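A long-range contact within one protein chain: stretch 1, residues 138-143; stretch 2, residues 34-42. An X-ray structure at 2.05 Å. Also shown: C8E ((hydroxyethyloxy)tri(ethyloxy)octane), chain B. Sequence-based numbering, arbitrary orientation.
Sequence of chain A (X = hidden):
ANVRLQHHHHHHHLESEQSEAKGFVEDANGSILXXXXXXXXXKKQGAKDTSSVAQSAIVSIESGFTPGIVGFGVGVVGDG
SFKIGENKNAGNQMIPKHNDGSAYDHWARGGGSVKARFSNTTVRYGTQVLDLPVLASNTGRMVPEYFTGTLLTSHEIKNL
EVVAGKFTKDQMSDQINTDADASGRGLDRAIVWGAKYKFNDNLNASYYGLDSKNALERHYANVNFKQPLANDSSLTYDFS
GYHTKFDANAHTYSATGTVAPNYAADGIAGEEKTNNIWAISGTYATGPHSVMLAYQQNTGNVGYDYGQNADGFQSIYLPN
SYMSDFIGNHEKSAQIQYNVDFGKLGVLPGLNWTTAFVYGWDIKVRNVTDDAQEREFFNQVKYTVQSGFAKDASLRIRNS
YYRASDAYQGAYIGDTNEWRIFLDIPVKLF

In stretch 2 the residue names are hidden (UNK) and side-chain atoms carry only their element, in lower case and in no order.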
# COMPACT_ATOMS: atom_id res chain seq x y z
N ASN A 138 3.38 -3.51 -0.59
CA ASN A 138 3.52 -2.63 -1.79
C ASN A 138 3.02 -3.26 -3.08
O ASN A 138 3.45 -4.32 -3.48
CB ASN A 138 5.00 -2.31 -2.11
CG ASN A 138 5.16 -1.14 -3.12
OD1 ASN A 138 4.28 -0.27 -3.25
ND2 ASN A 138 6.27 -1.13 -3.82
N THR A 139 2.13 -2.58 -3.74
CA THR A 139 1.81 -2.92 -5.08
C THR A 139 1.79 -1.64 -5.94
O THR A 139 1.26 -1.70 -7.03
CB THR A 139 0.41 -3.63 -5.21
OG1 THR A 139 -0.57 -2.69 -4.82
CG2 THR A 139 0.27 -4.91 -4.26
N GLY A 140 2.39 -0.53 -5.51
CA GLY A 140 2.33 0.75 -6.34
C GLY A 140 3.65 1.10 -7.06
O GLY A 140 3.88 2.28 -7.39
N ARG A 141 4.56 0.14 -7.16
CA ARG A 141 5.88 0.34 -7.87
C ARG A 141 5.99 -0.69 -8.96
O ARG A 141 4.96 -0.94 -9.65
CB ARG A 141 7.12 0.40 -6.92
CG ARG A 141 7.03 1.54 -5.91
CD ARG A 141 7.07 2.93 -6.51
NE ARG A 141 7.10 3.93 -5.44
CZ ARG A 141 6.03 4.39 -4.79
NH1 ARG A 141 4.82 3.95 -5.11
NH2 ARG A 141 6.18 5.26 -3.78
N MET A 142 7.14 -1.32 -9.17
CA MET A 142 7.23 -2.27 -10.32
C MET A 142 6.66 -3.65 -10.03
O MET A 142 6.00 -4.28 -10.90
CB MET A 142 8.62 -2.40 -10.83
CG MET A 142 9.20 -1.17 -11.47
SD MET A 142 8.32 -0.49 -12.88
CE MET A 142 8.16 -1.95 -13.93
N VAL A 143 6.96 -4.11 -8.84
CA VAL A 143 6.68 -5.47 -8.44
C VAL A 143 6.17 -5.49 -6.97
O VAL A 143 6.50 -4.64 -6.20
CB VAL A 143 7.92 -6.41 -8.60
CG1 VAL A 143 8.27 -6.55 -10.06
CG2 VAL A 143 9.16 -5.87 -7.87
N UNK A 34 2.25 -7.94 -17.15
CA UNK A 34 3.42 -7.17 -17.64
C UNK A 34 3.31 -5.69 -17.33
O UNK A 34 2.39 -5.06 -17.72
c UNK A 34 5.05 -9.28 -19.45
c UNK A 34 5.32 -10.57 -19.87
c UNK A 34 2.74 -9.58 -19.90
c UNK A 34 3.55 -7.36 -19.11
c UNK A 34 2.99 -10.88 -20.37
c UNK A 34 3.77 -8.78 -19.50
c UNK A 34 4.29 -11.39 -20.32
N UNK A 35 4.25 -5.13 -16.61
CA UNK A 35 4.11 -3.76 -16.18
C UNK A 35 5.31 -2.99 -16.61
O UNK A 35 6.47 -3.43 -16.35
c UNK A 35 3.83 -2.31 -12.67
n UNK A 35 0.54 -2.60 -11.18
c UNK A 35 4.05 -3.70 -14.66
n UNK A 35 2.66 -3.13 -10.26
c UNK A 35 1.88 -2.69 -11.29
n UNK A 35 2.42 -2.29 -12.42
c UNK A 35 4.14 -2.29 -14.15
N UNK A 36 5.08 -1.93 -17.37
CA UNK A 36 6.14 -0.99 -17.70
C UNK A 36 5.92 0.24 -16.81
O UNK A 36 4.83 0.86 -16.82
o UNK A 36 5.72 -1.68 -20.02
c UNK A 36 6.04 -0.56 -19.18
c UNK A 36 7.29 0.11 -19.67
N UNK A 37 6.97 0.66 -16.12
CA UNK A 37 6.88 1.90 -15.31
C UNK A 37 7.96 2.94 -15.48
O UNK A 37 9.08 2.68 -15.89
N UNK A 38 7.58 4.15 -15.09
CA UNK A 38 8.33 5.37 -15.22
C UNK A 38 7.95 6.19 -14.01
O UNK A 38 6.73 6.44 -13.82
c UNK A 38 9.45 9.88 -17.45
c UNK A 38 7.76 6.06 -16.42
c UNK A 38 8.37 7.40 -16.77
c UNK A 38 8.47 9.81 -16.52
c UNK A 38 7.92 8.58 -16.18
c UNK A 38 9.90 8.74 -18.09
c UNK A 38 9.34 7.50 -17.75
o UNK A 38 10.02 11.07 -17.79
N UNK A 39 8.92 6.62 -13.21
CA UNK A 39 8.65 7.49 -12.08
C UNK A 39 9.83 8.45 -11.98
O UNK A 39 10.99 8.04 -11.84
c UNK A 39 8.92 8.32 -8.96
c UNK A 39 8.49 6.65 -10.80
c UNK A 39 7.95 7.32 -9.53
c UNK A 39 7.43 6.27 -8.47
N UNK A 40 9.54 9.73 -12.06
CA UNK A 40 10.54 10.77 -11.89
C UNK A 40 10.07 11.81 -10.87
O UNK A 40 8.89 12.22 -10.83
c UNK A 40 11.14 10.58 -14.43
o UNK A 40 9.64 12.30 -13.59
c UNK A 40 10.79 11.53 -13.25
N UNK A 41 11.01 12.35 -10.13
CA UNK A 41 10.81 13.46 -9.17
C UNK A 41 11.91 14.51 -9.41
O UNK A 41 13.14 14.21 -9.25
c UNK A 41 9.72 11.88 -5.80
n UNK A 41 8.68 10.87 -5.60
c UNK A 41 11.04 12.93 -7.78
c UNK A 41 8.38 10.28 -4.45
n UNK A 41 9.06 10.53 -3.41
c UNK A 41 9.92 11.99 -7.34
n UNK A 41 7.43 9.40 -4.39
N UNK A 42 11.48 15.71 -9.85
CA UNK A 42 12.33 16.87 -10.05
C UNK A 42 12.27 17.71 -8.82
O UNK A 42 11.19 18.14 -8.41
c UNK A 42 11.85 17.65 -11.25
c UNK A 42 11.93 16.81 -12.55
o UNK A 42 11.37 17.23 -13.58
o UNK A 42 12.50 15.69 -12.56
C6 C8E B . 16.70 3.90 -1.31
C7 C8E B . 16.09 4.62 -2.55
C8 C8E B . 16.09 6.17 -2.51
O9 C8E B . 14.93 6.80 -3.16
C10 C8E B . 14.29 7.61 -2.17
C11 C8E B . 13.31 6.76 -1.35
O12 C8E B . 12.33 7.55 -0.72
C13 C8E B . 11.43 8.29 -1.57
C14 C8E B . 10.16 7.52 -1.80
O15 C8E B . 8.97 8.26 -1.56
C16 C8E B . 8.78 8.89 -0.28
C17 C8E B . 7.28 8.83 -0.04
O18 C8E B . 6.66 8.83 -1.37
C19 C8E B . 5.49 8.01 -1.49
C20 C8E B . 4.89 8.23 -2.86
O21 C8E B . 3.55 7.71 -3.11

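Position 34 lies within a strand that began earlier and has seven side-chain carbons, one leading into a six-membered ring that carries no heteroatom. The ring stays out of reach of stretch 1, and the residue is Phe34.

Position 35 points toward the loop. Three carbons run to a nitrogen, then to a carbon bearing two more nitrogens, a guanidinium. One terminal nitrogen of position 35 lies 3.2 Å from Arg141 O and 3.8 Å from Thr139 O, placing the positive charge of the guanidinium beside carbonyl oxygens of the loop. Met142 O sits at the edge of the same group, near its plane. The residue is Arg35, and the nitrogen is its NH1. The aliphatic part also works: Met142 CE lies 4.0 Å from Arg35 CG. The same methyl, Met142 CE, comes 3.3 Å from the backbone atom Arg35 O.

Position 36 has one carbon carrying an oxygen and a second carbon, a small branched hydroxyl side chain directed away from the loop. It is Thr36.

Position 37 shows backbone alone, which makes it Gly37. Its CA and Met142 CA are the closest CA pair across the contact, at 6.5 Å. An ideal CB here would point toward the loop and fall 2.7 Å from Met142 SD, a clash. The vacancy is filled instead by the methionine, whose CE reaches within 3.6 Å of Gly37 N.

At position 38, one carbon leads to a six-carbon ring ending in an oxygen. It faces away and touches nothing on stretch 1: Tyr38.

Position 39 turns back toward the loop with four carbons, forked at the second. A terminal carbon of the position 39 fork comes 3.8 Å from Arg141 NE, giving the arginine a hydrocarbon neighbour. This is Leu39, and the carbon is CD1.

Position 40 repeats the pattern of one carbon bearing an oxygen and a carbon, far from stretch 1. It is Thr40.

Position 41 again has three carbons, a nitrogen and a carbon with two nitrogens, and points toward the loop. A terminal nitrogen of position 41 stands 4.4 Å from Arg141 NH2, a pair of like charges. It is Arg41, and the nitrogen is NH2. The detergent C8E accepts hydrogen bonds from this residue, Arg41 NH1 to O15 at 2.9 Å and Arg41 NH2 to O18 at 3.2 Å, while C8E C20 comes 3.4 Å from Arg141 NH2.

Position 42 has two carbons, the second carrying two oxygens. This carboxylate, Asp42, is out of reach.

The rule is strand alternation: 35, 37, 39 and 41 serve the loop. Methionine fills the glycine gap, Arg35 approaches carbonyls, and Arg141 bends its end back to Leu39, with Arg141 NH1 held by a 3.0 Å hydrogen bond to Gly140 O.

Stretch 2 34-42: FRTGYLTRD
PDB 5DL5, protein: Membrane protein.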